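FrpC operon protein (Neisseria meningitidis, PDB 5EDF) is of unknown biochemical function but, as the iron-regulated FrpD protein, binds FrpC and may take part in adhesion. Local coordinates at residues 13-18 against 76-81; 30-35 against 44-49; 36-41 against 59-64. One frame throughout, in Å; residues are numbered along the deposited sequence.

The three contacts lie on the same side of the chain's centre, where the N-terminal part of FrpD meets the 73-77 edge of the nine-stranded antiparallel sheet. Contacts 1 and 2 have centres about 9 Å apart and touch through Tyr-79 N with Gly-33 O and His-17 O with Tyr-32 N. Contacts 2 and 3, about 8 Å apart centre to centre, share the small hairpin of strands 39-40 and 45-46. Contact 1 spans both others along the chain, while contacts 2 and 3 interleave. Contacts 1 and 3, with centres about 13 Å apart, reach neighbouring strands of the large sheet, 73-77 and 61-70. Together they join the N-terminal loops and hairpin to that sheet.

Contact 1. Residues 13-18 against 76-81; sequences TGFEHT and LEPYNQ
Phe-15 and Pro-78 make the apolar contact here. Phe-15 CG is anti to the carbonyl carbon (chi1 -63°), and CE2 lies 3.7 Å from CG of Pro-78; the side chains cross at about a right angle and the proline meets the ring obliquely. Pro-78 CG and Asn-80 CB both pack on Thr-13 O.

Gly-14 CA sits 3.4 Å from Tyr-79 O, and no direct hydrogen bond joins the segments. At its phi of 97° a CB would press on the preceding carbonyl O and point at Tyr-79 O and Pro-78 CG, so the missing side chain permits the approach. Residues 78-81 leave strand 73-77, and Gly-33 bonds the backbones of both Gly-14 and Tyr-79.

The polar bonds mostly fold residues 13-18 on themselves. Thr-13 OG1 accepts from Phe-15 N at 3.0 Å, closing an ST turn. Glu-16 curls back: OE2 receives Thr-13 N at 2.8 Å and OE1 receives Gly-14 N at 3.0 Å, both on the syn side but out of the carboxylate plane. Met-12 N also donates to OE2.

One water bridges the segments, donating to Thr-13 O and accepting from Asn-80 ND2. Asn-80 OD1 is bonded to Asn-83 N, just before helix 84-93.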
loop_
_atom_site.group_PDB
_atom_site.type_symbol
_atom_site.label_atom_id
_atom_site.label_comp_id
_atom_site.label_asym_id
_atom_site.label_seq_id
_atom_site.Cartn_x
_atom_site.Cartn_y
_atom_site.Cartn_z
ATOM N N THR A 13 -1.055 -7.876 -19.748
ATOM C CA THR A 13 -1.738 -6.790 -19.081
ATOM C C THR A 13 -1.803 -6.971 -17.557
ATOM O O THR A 13 -1.964 -5.969 -16.841
ATOM C CB THR A 13 -3.194 -6.676 -19.532
ATOM O OG1 THR A 13 -3.922 -7.827 -19.080
ATOM C CG2 THR A 13 -3.304 -6.535 -21.054
ATOM N N GLY A 14 -1.752 -8.197 -17.071
ATOM C CA GLY A 14 -1.957 -8.491 -15.635
ATOM C C GLY A 14 -3.353 -8.916 -15.279
ATOM O O GLY A 14 -3.583 -9.343 -14.155
ATOM N N PHE A 15 -4.270 -8.853 -16.229
ATOM C CA PHE A 15 -5.684 -9.168 -15.993
ATOM C C PHE A 15 -6.162 -10.455 -16.656
ATOM O O PHE A 15 -7.327 -10.804 -16.551
ATOM C CB PHE A 15 -6.552 -7.974 -16.452
ATOM C CG PHE A 15 -6.292 -6.722 -15.667
ATOM C CD1 PHE A 15 -6.863 -6.557 -14.400
ATOM C CD2 PHE A 15 -5.407 -5.768 -16.116
ATOM C CE1 PHE A 15 -6.586 -5.401 -13.651
ATOM C CE2 PHE A 15 -5.128 -4.637 -15.346
ATOM C CZ PHE A 15 -5.709 -4.481 -14.131
ATOM N N GLU A 16 -5.249 -11.199 -17.294
ATOM C CA GLU A 16 -5.657 -12.355 -18.074
ATOM C C GLU A 16 -6.156 -13.506 -17.230
ATOM O O GLU A 16 -6.878 -14.343 -17.730
ATOM C CB GLU A 16 -4.483 -12.862 -18.912
ATOM C CG GLU A 16 -3.963 -11.906 -19.943
ATOM C CD GLU A 16 -2.845 -10.974 -19.479
ATOM O OE1 GLU A 16 -2.603 -10.764 -18.265
ATOM O OE2 GLU A 16 -2.161 -10.427 -20.365
ATOM N N HIS A 17 -5.702 -13.578 -15.984
ATOM C CA HIS A 17 -6.078 -14.597 -15.047
ATOM C C HIS A 17 -6.270 -13.982 -13.702
ATOM O O HIS A 17 -5.748 -12.878 -13.438
ATOM C CB HIS A 17 -4.955 -15.635 -14.914
ATOM C CG HIS A 17 -4.749 -16.422 -16.145
ATOM N ND1 HIS A 17 -5.598 -17.452 -16.478
ATOM C CD2 HIS A 17 -3.838 -16.324 -17.132
ATOM C CE1 HIS A 17 -5.200 -17.971 -17.626
ATOM N NE2 HIS A 17 -4.131 -17.316 -18.046
ATOM N N THR A 18 -7.039 -14.658 -12.877
ATOM C CA THR A 18 -7.192 -14.310 -11.478
ATOM C C THR A 18 -6.784 -15.501 -10.621
ATOM O O THR A 18 -6.767 -16.654 -11.076
ATOM C CB THR A 18 -8.608 -13.915 -11.151
ATOM O OG1 THR A 18 -9.478 -15.022 -11.427
ATOM C CG2 THR A 18 -9.105 -12.696 -11.967
ATOM N N LEU A 76 -1.429 3.295 -9.970
ATOM C CA LEU A 76 -0.930 1.979 -9.586
ATOM C C LEU A 76 -1.217 0.987 -10.684
ATOM O O LEU A 76 -2.318 0.965 -11.250
ATOM C CB LEU A 76 -1.605 1.476 -8.310
ATOM C CG LEU A 76 -1.596 2.434 -7.134
ATOM C CD1 LEU A 76 -2.363 1.810 -5.960
ATOM C CD2 LEU A 76 -0.184 2.917 -6.754
ATOM N N GLU A 77 -0.251 0.108 -10.923
ATOM C CA GLU A 77 -0.382 -0.898 -11.980
ATOM C C GLU A 77 0.021 -2.276 -11.512
ATOM O O GLU A 77 0.984 -2.406 -10.771
ATOM C CB GLU A 77 0.504 -0.540 -13.181
ATOM C CG GLU A 77 0.134 0.772 -13.806
ATOM C CD GLU A 77 0.922 1.138 -15.045
ATOM O OE1 GLU A 77 1.995 0.559 -15.303
ATOM O OE2 GLU A 77 0.454 2.045 -15.776
ATOM N N PRO A 78 -0.634 -3.326 -12.046
ATOM C CA PRO A 78 -0.091 -4.680 -11.934
ATOM C C PRO A 78 1.048 -4.843 -12.915
ATOM O O PRO A 78 1.306 -3.970 -13.747
ATOM C CB PRO A 78 -1.271 -5.535 -12.367
ATOM C CG PRO A 78 -1.962 -4.699 -13.394
ATOM C CD PRO A 78 -1.809 -3.305 -12.930
ATOM N N TYR A 79 1.718 -5.994 -12.839
ATOM C CA TYR A 79 2.734 -6.335 -13.823
ATOM C C TYR A 79 2.152 -6.330 -15.221
ATOM O O TYR A 79 1.109 -6.978 -15.488
ATOM C CB TYR A 79 3.304 -7.717 -13.480
ATOM C CG TYR A 79 4.406 -8.268 -14.355
ATOM C CD1 TYR A 79 5.706 -8.365 -13.880
ATOM C CD2 TYR A 79 4.143 -8.729 -15.645
ATOM C CE1 TYR A 79 6.715 -8.910 -14.651
ATOM C CE2 TYR A 79 5.155 -9.294 -16.432
ATOM C CZ TYR A 79 6.440 -9.379 -15.933
ATOM O OH TYR A 79 7.500 -9.929 -16.675
ATOM N N ASN A 80 2.829 -5.638 -16.132
ATOM C CA ASN A 80 2.436 -5.641 -17.539
ATOM C C ASN A 80 3.667 -5.481 -18.415
ATOM O O ASN A 80 4.783 -5.273 -17.911
ATOM C CB ASN A 80 1.326 -4.593 -17.819
ATOM C CG ASN A 80 1.779 -3.169 -17.615
ATOM O OD1 ASN A 80 2.897 -2.811 -17.976
ATOM N ND2 ASN A 80 0.900 -2.345 -17.088
ATOM N N GLN A 81 3.505 -5.572 -19.737
ATOM C CA GLN A 81 4.677 -5.536 -20.605
ATOM C C GLN A 81 5.372 -4.190 -20.649
ATOM O O GLN A 81 6.547 -4.139 -21.017
ATOM C CB GLN A 81 4.343 -6.074 -21.989
ATOM C CG GLN A 81 4.116 -7.566 -22.003
ATOM C CD GLN A 81 5.311 -8.392 -21.514
ATOM O OE1 GLN A 81 6.389 -8.397 -22.189
ATOM N NE2 GLN A 81 5.137 -9.108 -20.367
HETATM O O HOH W 1 -1.903 -3.298 -17.156
#

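Contact 2. Residues 30-35 against 44-49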
loop_
_atom_site.group_PDB
_atom_site.type_symbol
_atom_site.label_atom_id
_atom_site.label_comp_id
_atom_site.label_asym_id
_atom_site.label_seq_id
_atom_site.Cartn_x
_atom_site.Cartn_y
_atom_site.Cartn_z
ATOM N N ILE A 30 -8.234 -11.989 -7.211
ATOM C CA ILE A 30 -7.219 -10.979 -7.512
ATOM C C ILE A 30 -6.671 -11.188 -8.904
ATOM O O ILE A 30 -6.165 -12.272 -9.199
ATOM C CB ILE A 30 -6.079 -11.049 -6.486
ATOM C CG1 ILE A 30 -6.655 -10.860 -5.079
ATOM C CG2 ILE A 30 -4.996 -9.971 -6.786
ATOM C CD1 ILE A 30 -5.619 -10.731 -3.975
ATOM N N PRO A 31 -6.719 -10.159 -9.771
ATOM C CA PRO A 31 -6.015 -10.298 -11.059
ATOM C C PRO A 31 -4.546 -10.632 -10.849
ATOM O O PRO A 31 -3.888 -10.023 -9.994
ATOM C CB PRO A 31 -6.210 -8.944 -11.729
ATOM C CG PRO A 31 -7.463 -8.385 -11.082
ATOM C CD PRO A 31 -7.380 -8.859 -9.650
ATOM N N TYR A 32 -4.033 -11.624 -11.554
ATOM C CA TYR A 32 -2.792 -12.245 -11.162
ATOM C C TYR A 32 -1.583 -11.366 -11.316
ATOM O O TYR A 32 -0.552 -11.614 -10.664
ATOM C CB TYR A 32 -2.619 -13.608 -11.848
ATOM C CG TYR A 32 -2.090 -13.626 -13.251
ATOM C CD1 TYR A 32 -2.592 -12.819 -14.269
ATOM C CD2 TYR A 32 -1.107 -14.541 -13.601
ATOM C CE1 TYR A 32 -2.103 -12.902 -15.569
ATOM C CE2 TYR A 32 -0.646 -14.631 -14.870
ATOM C CZ TYR A 32 -1.135 -13.829 -15.872
ATOM O OH TYR A 32 -0.689 -13.937 -17.171
ATOM N N GLY A 33 -1.660 -10.315 -12.127
ATOM C CA GLY A 33 -0.580 -9.372 -12.246
ATOM C C GLY A 33 -0.254 -8.567 -11.011
ATOM O O GLY A 33 0.799 -7.953 -10.946
ATOM N N TYR A 34 -1.130 -8.608 -10.001
ATOM C CA TYR A 34 -0.847 -7.985 -8.705
ATOM C C TYR A 34 -0.085 -8.903 -7.763
ATOM O O TYR A 34 0.154 -8.532 -6.633
ATOM C CB TYR A 34 -2.176 -7.581 -8.045
ATOM C CG TYR A 34 -2.867 -6.442 -8.755
ATOM C CD1 TYR A 34 -2.365 -5.139 -8.715
ATOM C CD2 TYR A 34 -4.009 -6.664 -9.503
ATOM C CE1 TYR A 34 -3.007 -4.102 -9.390
ATOM C CE2 TYR A 34 -4.643 -5.629 -10.142
ATOM C CZ TYR A 34 -4.145 -4.352 -10.085
ATOM O OH TYR A 34 -4.772 -3.312 -10.762
ATOM N N LEU A 35 0.299 -10.085 -8.240
ATOM C CA LEU A 35 0.914 -11.135 -7.412
ATOM C C LEU A 35 2.350 -11.460 -7.797
ATOM O O LEU A 35 2.760 -12.630 -7.765
ATOM C CB LEU A 35 0.043 -12.397 -7.422
ATOM C CG LEU A 35 -1.420 -12.195 -6.975
ATOM C CD1 LEU A 35 -2.243 -13.436 -7.336
ATOM C CD2 LEU A 35 -1.524 -11.833 -5.507
ATOM N N THR A 44 8.465 -15.988 -14.987
ATOM C CA THR A 44 7.953 -16.733 -16.167
ATOM C C THR A 44 6.868 -17.738 -15.776
ATOM O O THR A 44 6.144 -18.257 -16.632
ATOM C CB THR A 44 9.069 -17.459 -16.987
ATOM O OG1 THR A 44 9.625 -18.536 -16.213
ATOM C CG2 THR A 44 10.129 -16.484 -17.408
ATOM N N LYS A 45 6.751 -18.034 -14.488
ATOM C CA LYS A 45 5.689 -18.930 -14.033
ATOM C C LYS A 45 4.946 -18.211 -12.918
ATOM O O LYS A 45 5.549 -17.790 -11.930
ATOM C CB LYS A 45 6.241 -20.250 -13.530
ATOM C CG LYS A 45 6.914 -21.082 -14.624
ATOM C CD LYS A 45 7.526 -22.345 -14.048
ATOM C CE LYS A 45 8.195 -23.200 -15.132
ATOM N NZ LYS A 45 9.315 -22.520 -15.885
ATOM N N TRP A 46 3.641 -18.047 -13.084
ATOM C CA TRP A 46 2.844 -17.227 -12.193
ATOM C C TRP A 46 1.818 -18.079 -11.485
ATOM O O TRP A 46 1.252 -19.007 -12.076
ATOM C CB TRP A 46 2.164 -16.087 -12.971
ATOM C CG TRP A 46 3.121 -14.990 -13.340
ATOM C CD1 TRP A 46 4.167 -15.082 -14.172
ATOM C CD2 TRP A 46 3.116 -13.636 -12.834
ATOM N NE1 TRP A 46 4.853 -13.873 -14.245
ATOM C CE2 TRP A 46 4.216 -12.981 -13.419
ATOM C CE3 TRP A 46 2.313 -12.932 -11.930
ATOM C CZ2 TRP A 46 4.529 -11.655 -13.120
ATOM C CZ3 TRP A 46 2.633 -11.589 -11.668
ATOM C CH2 TRP A 46 3.703 -11.000 -12.255
ATOM N N LEU A 47 1.570 -17.733 -10.243
ATOM C CA LEU A 47 0.595 -18.405 -9.387
ATOM C C LEU A 47 -0.692 -18.614 -10.156
ATOM O O LEU A 47 -1.187 -17.707 -10.838
ATOM C CB LEU A 47 0.262 -17.574 -8.136
ATOM C CG LEU A 47 -0.514 -18.285 -7.030
ATOM C CD1 LEU A 47 0.348 -19.352 -6.393
ATOM C CD2 LEU A 47 -0.959 -17.278 -5.990
ATOM N N SER A 48 -1.264 -19.810 -10.005
ATOM C CA SER A 48 -2.533 -20.141 -10.619
ATOM C C SER A 48 -3.458 -20.825 -9.635
ATOM O O SER A 48 -2.995 -21.484 -8.710
ATOM C CB SER A 48 -2.295 -21.092 -11.793
ATOM O OG SER A 48 -1.505 -22.231 -11.452
ATOM N N ASP A 49 -4.764 -20.715 -9.846
ATOM C CA ASP A 49 -5.725 -21.588 -9.151
ATOM C C ASP A 49 -5.281 -23.054 -9.392
ATOM O O ASP A 49 -4.885 -23.442 -10.493
ATOM C CB ASP A 49 -7.121 -21.359 -9.714
ATOM C CG ASP A 49 -7.673 -19.984 -9.417
ATOM O OD1 ASP A 49 -7.392 -19.433 -8.337
ATOM O OD2 ASP A 49 -8.460 -19.488 -10.236
#
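Tyr-32 and Leu-47 bring the two backbones nearest, with CA atoms 7.3 Å apart, and no hydrogen bond crosses between the segments. Residues 30-35 leave strand 26-31 and enter a 3-10 turn, in which Tyr-34 N bonds to Pro-31 O and Leu-35 N to Tyr-32 O. Residues 44-49 carry the second strand of a beta hairpin, whose partner is strand 39-40; Thr-44 and Lys-45 both face Gln-40 there, a classic beta bulge. The contact is therefore a 3-10 turn packed on a hairpin strand.

Trp-46 buries more area than any other residue of the two segments. Its six-membered ring meets Tyr-32 O with its edge, so that CZ3 lies 3.3 Å from this oxygen, near the indole plane; the same oxygen already holds Leu-35 N. CZ3 also approaches Gly-33 CA, at 3.9 Å, and the carbonyl carbon of Leu-35, both obliquely. Tyr-32 has CG between its backbone N and carbonyl carbon (chi1 82°), and its ring presents an edge to CB of Trp-46, which lies near the ring plane, 3.7 Å from both CD2 and CE2. The Tyr-32 ring and the five-membered ring of Trp-46 have centroids 5.6 Å apart and planes at 68°, an oblique pairing.

Both polar ends are satisfied beyond the two segments, Tyr-32 OH by Pro-9 O and Trp-46 NE1 by Ala-43 O, while Tyr-79 meets the indole edge-to-face. Away from the indole, a looser aliphatic contact sets Leu-35 CD1 4.3 Å from Leu-47 CD2.

Contact 3. Residues 36-41 against 59-64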
loop_
_atom_site.group_PDB
_atom_site.type_symbol
_atom_site.label_atom_id
_atom_site.label_comp_id
_atom_site.label_asym_id
_atom_site.label_seq_id
_atom_site.Cartn_x
_atom_site.Cartn_y
_atom_site.Cartn_z
ATOM N N ALA A 36 3.136 -10.440 -8.104
ATOM C CA ALA A 36 4.491 -10.646 -8.587
ATOM C C ALA A 36 5.387 -11.438 -7.636
ATOM O O ALA A 36 6.343 -12.114 -8.082
ATOM C CB ALA A 36 5.160 -9.308 -8.972
ATOM N N ARG A 37 5.139 -11.370 -6.328
ATOM C CA ARG A 37 5.960 -12.183 -5.409
ATOM C C ARG A 37 5.657 -13.692 -5.471
ATOM O O ARG A 37 6.462 -14.521 -5.010
ATOM C CB ARG A 37 5.828 -11.726 -3.966
ATOM C CG ARG A 37 6.436 -10.392 -3.705
ATOM C CD ARG A 37 6.233 -9.932 -2.279
ATOM N NE ARG A 37 6.975 -8.739 -1.934
ATOM C CZ ARG A 37 8.222 -8.704 -1.480
ATOM N NH1 ARG A 37 8.914 -9.836 -1.313
ATOM N NH2 ARG A 37 8.766 -7.557 -1.166
ATOM N N TYR A 38 4.543 -14.026 -6.085
ATOM C CA TYR A 38 4.068 -15.415 -6.157
ATOM C C TYR A 38 4.369 -15.977 -7.525
ATOM O O TYR A 38 3.489 -16.432 -8.250
ATOM C CB TYR A 38 2.572 -15.457 -5.847
ATOM C CG TYR A 38 2.124 -14.891 -4.529
ATOM C CD1 TYR A 38 1.726 -15.698 -3.504
ATOM C CD2 TYR A 38 1.966 -13.535 -4.351
ATOM C CE1 TYR A 38 1.219 -15.185 -2.303
ATOM C CE2 TYR A 38 1.465 -13.024 -3.169
ATOM C CZ TYR A 38 1.087 -13.839 -2.165
ATOM O OH TYR A 38 0.603 -13.330 -0.984
ATOM N N THR A 39 5.651 -15.958 -7.861
ATOM C CA THR A 39 6.137 -16.347 -9.175
ATOM C C THR A 39 7.371 -17.229 -9.013
ATOM O O THR A 39 7.979 -17.302 -7.910
ATOM C CB THR A 39 6.479 -15.127 -10.065
ATOM O OG1 THR A 39 7.451 -14.295 -9.384
ATOM C CG2 THR A 39 5.293 -14.307 -10.340
ATOM N N GLN A 40 7.730 -17.879 -10.113
ATOM C CA GLN A 40 8.965 -18.644 -10.205
ATOM C C GLN A 40 9.665 -18.300 -11.508
ATOM O O GLN A 40 9.043 -17.811 -12.443
ATOM C CB GLN A 40 8.664 -20.135 -10.132
ATOM C CG GLN A 40 8.117 -20.580 -8.794
ATOM C CD GLN A 40 7.835 -22.058 -8.745
ATOM O OE1 GLN A 40 7.576 -22.687 -9.768
ATOM N NE2 GLN A 40 7.895 -22.626 -7.550
ATOM N N ASP A 41 10.979 -18.529 -11.522
ATOM C CA ASP A 41 11.822 -18.514 -12.738
ATOM C C ASP A 41 11.789 -17.194 -13.514
ATOM O O ASP A 41 11.307 -17.125 -14.647
ATOM C CB ASP A 41 11.443 -19.688 -13.627
ATOM C CG ASP A 41 11.581 -21.032 -12.908
ATOM O OD1 ASP A 41 12.381 -21.119 -11.945
ATOM O OD2 ASP A 41 10.892 -21.996 -13.305
ATOM N N ASN A 59 -3.812 -16.496 5.577
ATOM C CA ASN A 59 -4.008 -15.466 6.598
ATOM C C ASN A 59 -3.675 -14.074 6.105
ATOM O O ASN A 59 -4.125 -13.102 6.684
ATOM C CB ASN A 59 -3.122 -15.751 7.831
ATOM C CG ASN A 59 -3.417 -17.082 8.481
ATOM O OD1 ASN A 59 -2.504 -17.769 8.929
ATOM N ND2 ASN A 59 -4.685 -17.443 8.544
ATOM N N LEU A 60 -2.836 -13.958 5.082
ATOM C CA LEU A 60 -2.483 -12.669 4.524
ATOM C C LEU A 60 -2.185 -12.841 3.050
ATOM O O LEU A 60 -1.782 -13.944 2.623
ATOM C CB LEU A 60 -1.275 -12.021 5.240
ATOM C CG LEU A 60 0.104 -12.601 4.949
ATOM C CD1 LEU A 60 0.758 -12.026 3.724
ATOM C CD2 LEU A 60 1.016 -12.378 6.171
ATOM N N ILE A 61 -2.390 -11.773 2.294
ATOM C CA ILE A 61 -1.990 -11.668 0.905
ATOM C C ILE A 61 -1.107 -10.444 0.786
ATOM O O ILE A 61 -1.434 -9.405 1.359
ATOM C CB ILE A 61 -3.194 -11.472 -0.042
ATOM C CG1 ILE A 61 -4.238 -12.589 0.148
ATOM C CG2 ILE A 61 -2.705 -11.412 -1.516
ATOM C CD1 ILE A 61 -5.529 -12.297 -0.601
ATOM N N GLU A 62 -0.004 -10.539 0.056
ATOM C CA GLU A 62 0.891 -9.418 -0.185
ATOM C C GLU A 62 0.888 -9.136 -1.656
ATOM O O GLU A 62 1.554 -9.823 -2.430
ATOM C CB GLU A 62 2.319 -9.690 0.329
ATOM C CG GLU A 62 3.254 -8.492 0.210
ATOM C CD GLU A 62 4.615 -8.740 0.786
ATOM O OE1 GLU A 62 5.050 -9.919 0.853
ATOM O OE2 GLU A 62 5.277 -7.755 1.190
ATOM N N ILE A 63 0.091 -8.175 -2.099
ATOM C CA ILE A 63 0.109 -7.747 -3.497
ATOM C C ILE A 63 1.237 -6.759 -3.724
ATOM O O ILE A 63 1.740 -6.155 -2.758
ATOM C CB ILE A 63 -1.249 -7.159 -3.950
ATOM C CG1 ILE A 63 -1.593 -5.846 -3.248
ATOM C CG2 ILE A 63 -2.362 -8.201 -3.802
ATOM C CD1 ILE A 63 -2.752 -5.069 -3.941
ATOM N N SER A 64 1.633 -6.583 -4.972
ATOM C CA SER A 64 2.696 -5.657 -5.321
ATOM C C SER A 64 2.201 -4.807 -6.471
ATOM O O SER A 64 1.665 -5.310 -7.443
ATOM C CB SER A 64 3.996 -6.420 -5.654
ATOM O OG SER A 64 4.439 -7.269 -4.610
HETATM O O HOH W 2 3.154 -9.793 -4.795
HETATM O O HOH W 3 -0.781 -15.092 0.494
#
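Arg-37 and Glu-62 hold their flat ends nearly parallel, the guanidinium and carboxylate planes only 4° apart, with the carboxylate over the CD-NE end of the arginine. Glu-62 CG is anti to its backbone N (chi1 -175°) and the chain runs extended beyond it. The extended arginine chain brings CD within 3.3 Å of Glu-62 OE1, while OE2 stands over one face of the guanidinium. The pair is a salt bridge, Arg-37 NE to OE1 at 3.6 Å, but that oxygen lies well out of the guanidinium plane, making this an attraction of charges with no N-H directed at it. The main acidic partner of Arg-37 is Asp-100 OD1, in a salt bridge with NE.

Tyr-38 reaches the backbone of the same glutamate. Its OH accepts from Glu-62 N at 3.0 Å in an almost straight bond (174°), and Glu-62 O lies in the plane of the ring at its edge, 3.3 Å from CE2. The phenol thus meets both the N-H and the C=O of one strand residue. Its OH also has a water at 2.7 Å, which donates to Leu-60 O.

Another water accepts from Arg-37 N and donates to Glu-62 O and to Ser-64 OG.

Around the site, Arg-37 and Ser-64 touch Phe-90, and Ser-64 OG is bonded to Asp-100 of strand 98-105. The contact thus joins the loop leading into strand 39-40 to strand 61-70 of the large sheet, beside helix 84-93.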